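Side-chain contacts in putative transcriptional regulator (Methanosarcina mazei, PDB 3R0A), which probably binds DNA through a winged helix-turn-helix domain and regulates transcription, and forms a dimer linked by disulfides: residues B[88-91]-B[95-98]; B[20-25]-B[30-35]; B[46-51]-B[57-62]. One frame throughout, in Å; residues are numbered along the deposited sequence.

Contact 1 of 3, residues B[88-91]-B[95-98]; sequences YKIY and QIRN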
ATOM      1  N   TYR B  88      -5.170  -3.153 -32.596  1.00 40.16           N
ATOM      2  CA  TYR B  88      -5.438  -2.796 -31.192  1.00 40.92           C
ATOM      3  C   TYR B  88      -5.519  -1.310 -30.953  1.00 41.56           C
ATOM      4  O   TYR B  88      -4.789  -0.535 -31.564  1.00 42.06           O
ATOM      5  CB  TYR B  88      -4.361  -3.390 -30.281  1.00 40.57           C
ATOM      6  CG  TYR B  88      -4.185  -4.869 -30.481  1.00 40.44           C
ATOM      7  CD1 TYR B  88      -4.862  -5.776 -29.666  1.00 39.20           C
ATOM      8  CD2 TYR B  88      -3.354  -5.371 -31.503  1.00 39.23           C
ATOM      9  CE1 TYR B  88      -4.705  -7.131 -29.836  1.00 39.98           C
ATOM     10  CE2 TYR B  88      -3.215  -6.736 -31.695  1.00 39.05           C
ATOM     11  CZ  TYR B  88      -3.896  -7.605 -30.850  1.00 38.01           C
ATOM     12  OH  TYR B  88      -3.779  -8.960 -30.984  1.00 39.38           O
ATOM     13  N   LYS B  89      -6.426  -0.907 -30.073  1.00 42.69           N
ATOM     14  CA  LYS B  89      -6.501   0.510 -29.658  1.00 44.32           C
ATOM     15  C   LYS B  89      -6.564   0.603 -28.125  1.00 44.19           C
ATOM     16  O   LYS B  89      -7.333  -0.094 -27.475  1.00 42.33           O
ATOM     17  CB  LYS B  89      -7.658   1.258 -30.357  1.00 44.13           C
ATOM     18  CG  LYS B  89      -7.653   2.789 -30.205  1.00 46.66           C
ATOM     19  CD  LYS B  89      -8.784   3.313 -29.302  1.00 50.12           C
ATOM     20  CE  LYS B  89     -10.059   3.619 -30.086  1.00 50.27           C
ATOM     21  NZ  LYS B  89     -10.135   5.081 -30.381  1.00 51.88           N
ATOM     22  N   ILE B  90      -5.708   1.440 -27.553  1.00 45.97           N
ATOM     23  CA  ILE B  90      -5.655   1.548 -26.092  1.00 47.31           C
ATOM     24  C   ILE B  90      -6.974   2.134 -25.582  1.00 48.31           C
ATOM     25  O   ILE B  90      -7.494   3.062 -26.177  1.00 48.76           O
ATOM     26  CB  ILE B  90      -4.400   2.329 -25.608  1.00 47.38           C
ATOM     27  CG1 ILE B  90      -4.167   2.086 -24.110  1.00 46.69           C
ATOM     28  CG2 ILE B  90      -4.444   3.851 -26.027  1.00 46.76           C
ATOM     29  CD1 ILE B  90      -2.722   1.963 -23.744  1.00 46.65           C
ATOM     30  N   TYR B  91      -7.549   1.542 -24.536  1.00 49.63           N
ATOM     31  CA  TYR B  91      -8.708   2.144 -23.878  1.00 51.42           C
ATOM     32  C   TYR B  91      -8.393   3.508 -23.242  1.00 52.57           C
ATOM     33  O   TYR B  91      -7.236   3.883 -23.098  1.00 51.81           O
ATOM     34  CB  TYR B  91      -9.258   1.205 -22.815  1.00 51.51           C
ATOM     35  CG  TYR B  91     -10.080   0.050 -23.344  1.00 51.45           C
ATOM     36  CD1 TYR B  91     -11.204   0.263 -24.142  1.00 50.18           C
ATOM     37  CD2 TYR B  91      -9.744  -1.263 -23.015  1.00 51.43           C
ATOM     38  CE1 TYR B  91     -11.955  -0.811 -24.600  1.00 51.57           C
ATOM     39  CE2 TYR B  91     -10.480  -2.336 -23.464  1.00 49.88           C
ATOM     40  CZ  TYR B  91     -11.583  -2.111 -24.255  1.00 52.13           C
ATOM     41  OH  TYR B  91     -12.308  -3.196 -24.703  1.00 53.12           O
ATOM     42  N   GLN B  95     -10.783   3.942 -18.042  1.00 58.29           N
ATOM     43  CA  GLN B  95     -11.172   2.547 -17.929  1.00 57.22           C
ATOM     44  C   GLN B  95     -10.027   1.825 -17.216  1.00 56.01           C
ATOM     45  O   GLN B  95     -10.213   0.780 -16.594  1.00 55.48           O
ATOM     46  CB  GLN B  95     -11.381   1.950 -19.326  1.00 57.41           C
ATOM     47  CG  GLN B  95     -12.593   2.493 -20.115  1.00 58.38           C
ATOM     48  CD  GLN B  95     -12.912   1.660 -21.369  1.00 58.06           C
ATOM     49  OE1 GLN B  95     -13.292   2.200 -22.414  1.00 56.55           O
ATOM     50  NE2 GLN B  95     -12.751   0.341 -21.261  1.00 56.72           N
ATOM     51  N   ILE B  96      -8.853   2.444 -17.299  1.00 54.19           N
ATOM     52  CA  ILE B  96      -7.597   1.852 -16.932  1.00 53.11           C
ATOM     53  C   ILE B  96      -7.242   2.219 -15.489  1.00 52.75           C
ATOM     54  O   ILE B  96      -6.795   1.365 -14.709  1.00 52.71           O
ATOM     55  CB  ILE B  96      -6.515   2.282 -17.968  1.00 52.92           C
ATOM     56  CG1 ILE B  96      -6.713   1.463 -19.263  1.00 52.34           C
ATOM     57  CG2 ILE B  96      -5.099   2.164 -17.412  1.00 51.17           C
ATOM     58  CD1 ILE B  96      -6.015   2.032 -20.492  1.00 51.81           C
ATOM     59  N   ARG B  97      -7.446   3.486 -15.150  1.00 51.50           N
ATOM     60  CA  ARG B  97      -7.351   3.952 -13.795  1.00 50.50           C
ATOM     61  C   ARG B  97      -8.142   2.970 -12.922  1.00 49.82           C
ATOM     62  O   ARG B  97      -7.636   2.449 -11.938  1.00 49.07           O
ATOM     63  CB  ARG B  97      -7.911   5.381 -13.748  1.00 51.52           C
ATOM     64  CG  ARG B  97      -8.332   5.934 -12.381  1.00 54.09           C
ATOM     65  CD  ARG B  97      -9.600   6.796 -12.504  1.00 58.84           C
ATOM     66  NE  ARG B  97     -10.342   6.826 -11.238  1.00 63.83           N
ATOM     67  CZ  ARG B  97     -11.620   7.181 -11.091  1.00 64.97           C
ATOM     68  NH1 ARG B  97     -12.357   7.553 -12.136  1.00 65.14           N
ATOM     69  NH2 ARG B  97     -12.165   7.156  -9.879  1.00 66.21           N
ATOM     70  N   ASN B  98      -9.372   2.669 -13.306  1.00 48.73           N
ATOM     71  CA  ASN B  98     -10.173   1.785 -12.487  1.00 48.41           C
ATOM     72  C   ASN B  98      -9.534   0.399 -12.340  1.00 47.04           C
ATOM     73  O   ASN B  98      -9.677  -0.236 -11.299  1.00 46.85           O
ATOM     74  CB  ASN B  98     -11.617   1.674 -13.008  1.00 48.77           C
ATOM     75  CG  ASN B  98     -12.350   3.024 -13.075  1.00 52.68           C
ATOM     76  OD1 ASN B  98     -11.847   4.088 -12.641  1.00 55.38           O
ATOM     77  ND2 ASN B  98     -13.562   2.982 -13.634  1.00 54.42           N
TER
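Y91 and Q95 both carry CG beside the backbone N and opposite the carbonyl carbon (chi1 -77° and -68°), and these two turns lay the amide of Q95 against one face of the Y91 ring. The straight run of the Q95 chain takes its amide across the corner to the ring. NE2 of Q95 sits 3.2 Å above the ring plane, displaced toward the rim, with Y91 CD1 its nearest ring atom at 3.3 Å. OE1 of Q95 comes equally near Y91 CD1, at 3.3 Å. Ring and amide planes are inclined by 38°, which makes this a slanted covering rather than a parallel stack. A long polar side chain suits the place: its methylenes span the distance, and its flat amide can rest on an aromatic face at a partly exposed edge. The corner joins strand 84-90, the second strand of the wing in what is probably a winged-helix fold, to the long helix 93-119. S92 OG receives a hydrogen bond from Q95 N in the first turn of that helix. On the inner side the contact becomes apolar. I96 sends CD1 to 3.4 Å from Y91 O, and the same methyl lies 4.1 Å from Y91 CB and 4.1 Å from I90 CG1, where the two isoleucine side chains meet at about a right angle. I90 in turn packs on M32 and F35 of helix 26-37, so a branched aliphatic residue fits its buried position. With an alanine at Y91, the Q95 amide would probably lose the surface it rests on and be set free to turn.

Contact 2 of 3, residues B[20-25]-B[30-35]; sequences CALNLT and NVMKSF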
ATOM      1  N   CYS B  20       4.140  -3.507 -11.400  1.00 33.81           N
ATOM      2  CA  CYS B  20       3.730  -4.469 -10.368  1.00 33.17           C
ATOM      3  C   CYS B  20       2.272  -4.838 -10.523  1.00 32.08           C
ATOM      4  O   CYS B  20       1.907  -6.001 -10.541  1.00 31.89           O
ATOM      5  CB  CYS B  20       3.941  -3.892  -8.967  1.00 31.80           C
ATOM      6  SG  CYS B  20       3.646  -5.043  -7.604  1.00 32.97           S
ATOM      7  N   ALA B  21       1.441  -3.822 -10.641  1.00 31.72           N
ATOM      8  CA  ALA B  21       0.033  -4.013 -10.600  1.00 31.27           C
ATOM      9  C   ALA B  21      -0.462  -4.813 -11.831  1.00 31.83           C
ATOM     10  O   ALA B  21      -1.329  -5.700 -11.726  1.00 32.83           O
ATOM     11  CB  ALA B  21      -0.644  -2.672 -10.476  1.00 30.73           C
ATOM     12  N   LEU B  22       0.142  -4.541 -12.974  1.00 30.79           N
ATOM     13  CA  LEU B  22      -0.340  -5.050 -14.225  1.00 30.48           C
ATOM     14  C   LEU B  22       0.589  -6.169 -14.684  1.00 31.19           C
ATOM     15  O   LEU B  22       0.405  -6.741 -15.765  1.00 31.08           O
ATOM     16  CB  LEU B  22      -0.402  -3.895 -15.247  1.00 29.85           C
ATOM     17  CG  LEU B  22      -1.439  -2.787 -15.003  1.00 28.48           C
ATOM     18  CD1 LEU B  22      -1.377  -1.745 -16.092  1.00 28.33           C
ATOM     19  CD2 LEU B  22      -2.838  -3.361 -14.931  1.00 28.20           C
ATOM     20  N   ASN B  23       1.586  -6.463 -13.854  1.00 32.25           N
ATOM     21  CA  ASN B  23       2.561  -7.515 -14.116  1.00 33.63           C
ATOM     22  C   ASN B  23       3.228  -7.364 -15.469  1.00 34.74           C
ATOM     23  O   ASN B  23       3.222  -8.286 -16.281  1.00 34.85           O
ATOM     24  CB  ASN B  23       1.925  -8.905 -13.989  1.00 34.32           C
ATOM     25  CG  ASN B  23       2.962  -9.992 -13.928  1.00 35.45           C
ATOM     26  OD1 ASN B  23       4.073  -9.796 -13.370  1.00 35.82           O
ATOM     27  ND2 ASN B  23       2.645 -11.137 -14.536  1.00 34.91           N
ATOM     28  N   LEU B  24       3.821  -6.189 -15.689  1.00 35.59           N
ATOM     29  CA  LEU B  24       4.431  -5.822 -16.963  1.00 36.29           C
ATOM     30  C   LEU B  24       5.955  -5.928 -16.921  1.00 37.51           C
ATOM     31  O   LEU B  24       6.591  -5.464 -15.983  1.00 37.65           O
ATOM     32  CB  LEU B  24       4.045  -4.366 -17.317  1.00 35.30           C
ATOM     33  CG  LEU B  24       2.567  -3.973 -17.324  1.00 33.19           C
ATOM     34  CD1 LEU B  24       2.291  -2.547 -17.773  1.00 32.08           C
ATOM     35  CD2 LEU B  24       1.784  -4.878 -18.227  1.00 35.45           C
ATOM     36  N   THR B  25       6.558  -6.485 -17.959  1.00 39.54           N
ATOM     37  CA  THR B  25       8.007  -6.253 -18.144  1.00 41.44           C
ATOM     38  C   THR B  25       8.276  -4.836 -18.626  1.00 42.41           C
ATOM     39  O   THR B  25       7.355  -4.100 -18.959  1.00 42.53           O
ATOM     40  CB  THR B  25       8.606  -7.173 -19.186  1.00 40.88           C
ATOM     41  OG1 THR B  25       7.938  -6.928 -20.422  1.00 43.76           O
ATOM     42  CG2 THR B  25       8.420  -8.619 -18.780  1.00 39.76           C
ATOM     43  N   ASN B  30       6.698  -0.342 -22.172  1.00 43.28           N
ATOM     44  CA  ASN B  30       7.049   0.420 -23.377  1.00 43.55           C
ATOM     45  C   ASN B  30       6.092   0.210 -24.551  1.00 43.32           C
ATOM     46  O   ASN B  30       5.855   1.120 -25.328  1.00 43.24           O
ATOM     47  CB  ASN B  30       8.479   0.127 -23.804  1.00 43.87           C
ATOM     48  CG  ASN B  30       9.494   0.970 -23.043  1.00 45.43           C
ATOM     49  OD1 ASN B  30      10.687   0.675 -23.049  1.00 48.82           O
ATOM     50  ND2 ASN B  30       9.024   2.027 -22.389  1.00 47.61           N
ATOM     51  N   VAL B  31       5.528  -0.989 -24.669  1.00 43.13           N
ATOM     52  CA  VAL B  31       4.445  -1.199 -25.634  1.00 41.94           C
ATOM     53  C   VAL B  31       3.190  -0.465 -25.178  1.00 42.02           C
ATOM     54  O   VAL B  31       2.577   0.224 -25.970  1.00 41.30           O
ATOM     55  CB  VAL B  31       4.181  -2.686 -25.921  1.00 41.60           C
ATOM     56  CG1 VAL B  31       2.791  -2.902 -26.485  1.00 39.90           C
ATOM     57  CG2 VAL B  31       5.277  -3.267 -26.837  1.00 40.76           C
HETATM   58  N   MSE B  32       2.811  -0.595 -23.910  1.00 42.81           N
HETATM   59  CA  MSE B  32       1.663   0.166 -23.422  1.00 43.75           C
HETATM   60  C   MSE B  32       1.866   1.671 -23.655  1.00 45.15           C
HETATM   61  O   MSE B  32       0.910   2.350 -24.055  1.00 44.91           O
HETATM   62  CB  MSE B  32       1.420  -0.076 -21.938  1.00 43.66           C
HETATM   63  CG  MSE B  32       0.148   0.573 -21.374  1.00 41.62           C
HETATM   64 SE   MSE B  32       0.040   0.013 -19.519  1.00 38.95          SE
HETATM   65  CE  MSE B  32      -1.826  -0.094 -19.300  1.00 35.22           C
ATOM     66  N   LYS B  33       3.093   2.163 -23.401  1.00 46.46           N
ATOM     67  CA  LYS B  33       3.445   3.596 -23.552  1.00 48.18           C
ATOM     68  C   LYS B  33       3.251   4.001 -25.018  1.00 49.18           C
ATOM     69  O   LYS B  33       2.690   5.064 -25.294  1.00 49.88           O
ATOM     70  CB  LYS B  33       4.903   3.918 -23.150  1.00 48.14           C
ATOM     71  CG  LYS B  33       5.350   3.577 -21.728  1.00 50.30           C
ATOM     72  CD  LYS B  33       5.048   4.645 -20.674  1.00 53.04           C
ATOM     73  CE  LYS B  33       6.254   5.546 -20.360  1.00 53.65           C
ATOM     74  NZ  LYS B  33       7.523   4.781 -20.173  1.00 53.57           N
ATOM     75  N   SER B  34       3.706   3.137 -25.933  1.00 49.25           N
ATOM     76  CA  SER B  34       3.526   3.325 -27.364  1.00 49.87           C
ATOM     77  C   SER B  34       2.079   3.569 -27.803  1.00 49.69           C
ATOM     78  O   SER B  34       1.820   4.392 -28.689  1.00 49.58           O
ATOM     79  CB  SER B  34       4.072   2.123 -28.114  1.00 49.85           C
ATOM     80  OG  SER B  34       5.264   2.477 -28.786  1.00 53.23           O
ATOM     81  N   PHE B  35       1.152   2.825 -27.200  1.00 49.36           N
ATOM     82  CA  PHE B  35      -0.263   2.984 -27.475  1.00 48.76           C
ATOM     83  C   PHE B  35      -0.727   4.302 -26.869  1.00 48.96           C
ATOM     84  O   PHE B  35      -1.444   5.074 -27.514  1.00 47.23           O
ATOM     85  CB  PHE B  35      -1.068   1.831 -26.879  1.00 48.28           C
ATOM     86  CG  PHE B  35      -1.169   0.622 -27.763  1.00 48.55           C
ATOM     87  CD1 PHE B  35      -0.373  -0.489 -27.535  1.00 48.96           C
ATOM     88  CD2 PHE B  35      -2.075   0.580 -28.821  1.00 48.02           C
ATOM     89  CE1 PHE B  35      -0.492  -1.635 -28.355  1.00 49.86           C
ATOM     90  CE2 PHE B  35      -2.195  -0.555 -29.633  1.00 45.82           C
ATOM     91  CZ  PHE B  35      -1.399  -1.656 -29.407  1.00 45.49           C
TER
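The backbone bond from S34 N to N30 O, 3.0 Å long, belongs to the helical turn that presents M32 to L22 and L24. M32 is a selenomethionine, a label introduced for the structure determination. Its CG stands anti to the backbone N (chi1 -174°) and the next torsion is also extended, which carries the selenium well out from the helix; a bend at the last torsion then turns the methyl toward L22. CE of M32 reaches L22 CD1 at 3.6 Å, while its SE lies 3.8 Å from L24 CD1. Both leucines cross the M32 chain at about a right angle, each offering one methyl. Long, flexible and unbranched, the M32 side chain suits a place where it must reach far to meet its neighbours, since the nearest CA atoms, those of L24 and M32, remain 9.2 Å apart. L66 of helix 56-68 packs on both L24 and M32, and I100 of helix 93-119 on L22. C20, facing another way, forms a disulfide with C9 of the second subunit. N23, with positive phi, is the C-prime residue of a Schellman motif; L24 then turns inward. The arrangement is a helix-to-helix connection in which a Schellman motif ends helix 14-22 and the N-cap threonine T25 starts the next, with hydrophobic residues closing its inner side.

Contact 3 of 3, residues B[46-51]-B[57-62]; sequences DALSKS and STVQRS
V59 divides its two methyls between neighbouring residues of the other helix: CG1 goes to L48 and CG2 to S49. The tight part is this small patch. V59 CG1, set anti to the backbone N (chi1 177°), lies 3.9 Å from L48 CB and 4.0 Å from L48 CD2, so it lies against the leucine near its root as well as at one branch, the two side chains crossing at a slant. V59 CG2 meets S49 OG at 4.0 Å and approaches S49 CA at 4.1 Å. A serine is small enough to let the backbones draw together here, and the CA atoms of S49 and V59 are 6.3 Å apart. A valine suits the facing position because its two short branches fill both directions without pushing the helices apart. L48 continues inward to F35 of helix 26-37, and V59 also packs on L54 in the connecting loop. The looser, solvent-facing part lies toward D46 and S57, both exposed, whose CB atoms point away from the facing helix. Q60 OE1 is hydrogen-bonded to T45 OG1, a polar tie between the same two helices just before D46. The two helices, 45-51 and 56-68, form what is probably the helix-turn-helix of the domain, with 56-68 in the place of a recognition helix. The chemistry implies that between these segments the helices meet by van der Waals packing through V59, supplemented at the margin by the Q60–T45 bond, while the S49 hydroxyl makes its hydrogen bond to L54 O in the turn and gives V59 only a van der Waals contact.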
ATOM      1  N   ASP B  46       2.870  -5.966 -36.383  1.00 67.33           N
ATOM      2  CA  ASP B  46       3.881  -5.756 -37.413  1.00 68.40           C
ATOM      3  C   ASP B  46       4.306  -4.283 -37.473  1.00 68.60           C
ATOM      4  O   ASP B  46       5.500  -3.972 -37.418  1.00 68.61           O
ATOM      5  CB  ASP B  46       3.390  -6.254 -38.775  1.00 68.76           C
ATOM      6  CG  ASP B  46       3.540  -7.762 -38.941  1.00 70.83           C
ATOM      7  OD1 ASP B  46       2.900  -8.316 -39.862  1.00 72.88           O
ATOM      8  OD2 ASP B  46       4.291  -8.409 -38.167  1.00 72.91           O
ATOM      9  N   ALA B  47       3.330  -3.380 -37.554  1.00 68.98           N
ATOM     10  CA  ALA B  47       3.601  -1.941 -37.537  1.00 69.53           C
ATOM     11  C   ALA B  47       4.358  -1.524 -36.271  1.00 70.10           C
ATOM     12  O   ALA B  47       5.317  -0.753 -36.323  1.00 70.20           O
ATOM     13  CB  ALA B  47       2.292  -1.158 -37.663  1.00 69.73           C
ATOM     14  N   LEU B  48       3.917  -2.050 -35.134  1.00 70.59           N
ATOM     15  CA  LEU B  48       4.462  -1.681 -33.845  1.00 71.09           C
ATOM     16  C   LEU B  48       5.876  -2.195 -33.678  1.00 72.03           C
ATOM     17  O   LEU B  48       6.703  -1.559 -33.015  1.00 71.99           O
ATOM     18  CB  LEU B  48       3.578  -2.271 -32.757  1.00 71.22           C
ATOM     19  CG  LEU B  48       3.398  -1.572 -31.422  1.00 69.85           C
ATOM     20  CD1 LEU B  48       3.094  -0.095 -31.593  1.00 68.62           C
ATOM     21  CD2 LEU B  48       2.260  -2.281 -30.733  1.00 68.87           C
ATOM     22  N   SER B  49       6.140  -3.358 -34.274  1.00 73.22           N
ATOM     23  CA  SER B  49       7.457  -3.979 -34.231  1.00 74.34           C
ATOM     24  C   SER B  49       8.468  -3.110 -34.967  1.00 75.23           C
ATOM     25  O   SER B  49       9.639  -3.037 -34.585  1.00 75.28           O
ATOM     26  CB  SER B  49       7.407  -5.371 -34.856  1.00 74.13           C
ATOM     27  OG  SER B  49       8.374  -6.215 -34.257  1.00 74.62           O
ATOM     28  N   LYS B  50       7.994  -2.460 -36.029  1.00 76.43           N
ATOM     29  CA  LYS B  50       8.791  -1.504 -36.786  1.00 77.57           C
ATOM     30  C   LYS B  50       8.888  -0.190 -36.015  1.00 78.10           C
ATOM     31  O   LYS B  50       9.949   0.454 -36.009  1.00 78.47           O
ATOM     32  CB  LYS B  50       8.180  -1.261 -38.177  1.00 77.59           C
ATOM     33  CG  LYS B  50       8.062  -2.506 -39.077  1.00 78.52           C
ATOM     34  CD  LYS B  50       9.390  -2.891 -39.731  1.00 79.73           C
ATOM     35  CE  LYS B  50       9.166  -3.691 -41.026  1.00 80.03           C
ATOM     36  NZ  LYS B  50      10.464  -4.154 -41.624  1.00 79.36           N
ATOM     37  N   SER B  51       7.783   0.186 -35.365  1.00 78.43           N
ATOM     38  CA  SER B  51       7.658   1.461 -34.649  1.00 78.81           C
ATOM     39  C   SER B  51       8.676   1.564 -33.522  1.00 79.09           C
ATOM     40  O   SER B  51       9.299   2.614 -33.324  1.00 79.39           O
ATOM     41  CB  SER B  51       6.234   1.629 -34.102  1.00 78.85           C
ATOM     42  OG  SER B  51       5.998   2.944 -33.620  1.00 78.78           O
ATOM     43  N   SER B  57       7.650 -11.191 -32.102  1.00 69.88           N
ATOM     44  CA  SER B  57       7.250 -12.186 -31.126  1.00 68.38           C
ATOM     45  C   SER B  57       7.058 -11.588 -29.744  1.00 67.42           C
ATOM     46  O   SER B  57       6.078 -11.915 -29.073  1.00 67.35           O
ATOM     47  CB  SER B  57       8.248 -13.347 -31.079  1.00 68.51           C
ATOM     48  OG  SER B  57       9.565 -12.881 -30.870  1.00 68.58           O
ATOM     49  N   THR B  58       7.983 -10.725 -29.315  1.00 66.04           N
ATOM     50  CA  THR B  58       7.841 -10.077 -28.013  1.00 64.49           C
ATOM     51  C   THR B  58       6.737  -9.024 -28.024  1.00 63.19           C
ATOM     52  O   THR B  58       6.001  -8.899 -27.042  1.00 63.43           O
ATOM     53  CB  THR B  58       9.160  -9.498 -27.434  1.00 64.53           C
ATOM     54  OG1 THR B  58       9.712  -8.522 -28.317  1.00 64.76           O
ATOM     55  CG2 THR B  58      10.168 -10.604 -27.195  1.00 65.33           C
ATOM     56  N   VAL B  59       6.606  -8.298 -29.137  1.00 61.27           N
ATOM     57  CA  VAL B  59       5.514  -7.323 -29.309  1.00 59.25           C
ATOM     58  C   VAL B  59       4.147  -8.019 -29.280  1.00 57.99           C
ATOM     59  O   VAL B  59       3.193  -7.500 -28.699  1.00 58.00           O
ATOM     60  CB  VAL B  59       5.682  -6.488 -30.607  1.00 59.31           C
ATOM     61  CG1 VAL B  59       4.527  -5.534 -30.806  1.00 58.22           C
ATOM     62  CG2 VAL B  59       6.968  -5.699 -30.564  1.00 59.59           C
ATOM     63  N   GLN B  60       4.066  -9.204 -29.888  1.00 56.38           N
ATOM     64  CA  GLN B  60       2.847 -10.028 -29.850  1.00 55.15           C
ATOM     65  C   GLN B  60       2.506 -10.478 -28.436  1.00 53.52           C
ATOM     66  O   GLN B  60       1.346 -10.581 -28.064  1.00 53.67           O
ATOM     67  CB  GLN B  60       2.983 -11.259 -30.754  1.00 54.83           C
ATOM     68  CG  GLN B  60       2.604 -11.021 -32.201  1.00 56.76           C
ATOM     69  CD  GLN B  60       1.092 -10.805 -32.441  1.00 59.62           C
ATOM     70  OE1 GLN B  60       0.697 -10.428 -33.550  1.00 62.71           O
ATOM     71  NE2 GLN B  60       0.251 -11.048 -31.419  1.00 58.21           N
ATOM     72  N   ARG B  61       3.541 -10.749 -27.668  1.00 51.69           N
ATOM     73  CA  ARG B  61       3.410 -11.240 -26.331  1.00 50.82           C
ATOM     74  C   ARG B  61       2.860 -10.141 -25.407  1.00 49.59           C
ATOM     75  O   ARG B  61       1.973 -10.399 -24.596  1.00 49.38           O
ATOM     76  CB  ARG B  61       4.787 -11.716 -25.860  1.00 51.37           C
ATOM     77  CG  ARG B  61       4.765 -12.853 -24.866  1.00 54.87           C
ATOM     78  CD  ARG B  61       6.160 -13.103 -24.248  1.00 59.79           C
ATOM     79  NE  ARG B  61       7.187 -13.482 -25.229  1.00 61.42           N
ATOM     80  CZ  ARG B  61       7.118 -14.533 -26.053  1.00 62.74           C
ATOM     81  NH1 ARG B  61       6.053 -15.327 -26.070  1.00 62.42           N
ATOM     82  NH2 ARG B  61       8.116 -14.770 -26.899  1.00 64.53           N
ATOM     83  N   SER B  62       3.385  -8.920 -25.536  1.00 47.98           N
ATOM     84  CA  SER B  62       2.957  -7.790 -24.704  1.00 46.62           C
ATOM     85  C   SER B  62       1.515  -7.494 -25.003  1.00 45.92           C
ATOM     86  O   SER B  62       0.707  -7.277 -24.101  1.00 44.65           O
ATOM     87  CB  SER B  62       3.783  -6.538 -25.007  1.00 46.96           C
ATOM     88  OG  SER B  62       5.171  -6.827 -25.092  1.00 46.23           O
TER

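Overall arrangement
Contact 2 is the most central, its touching residues all buried, while contact 3 lies farther out, its centre about 15 Å from the centre of the chain, and contact 1 is only partly buried. Helix 26-37 joins all three: its F35 touches I90 of contact 1 on one side and L48 of contact 3 on another, and contacts 1 and 3 do not touch each other. Contact 2 pairs a helix end and the turn after it with the next helix, contact 3 two successive helices, contact 1 a wing strand's end with a helix. Chemistry follows place: purely aliphatic and selenium contacts inside, valine beside a serine in the helix-turn-helix, and an amide over an aromatic ring beside two buried isoleucines at the corner.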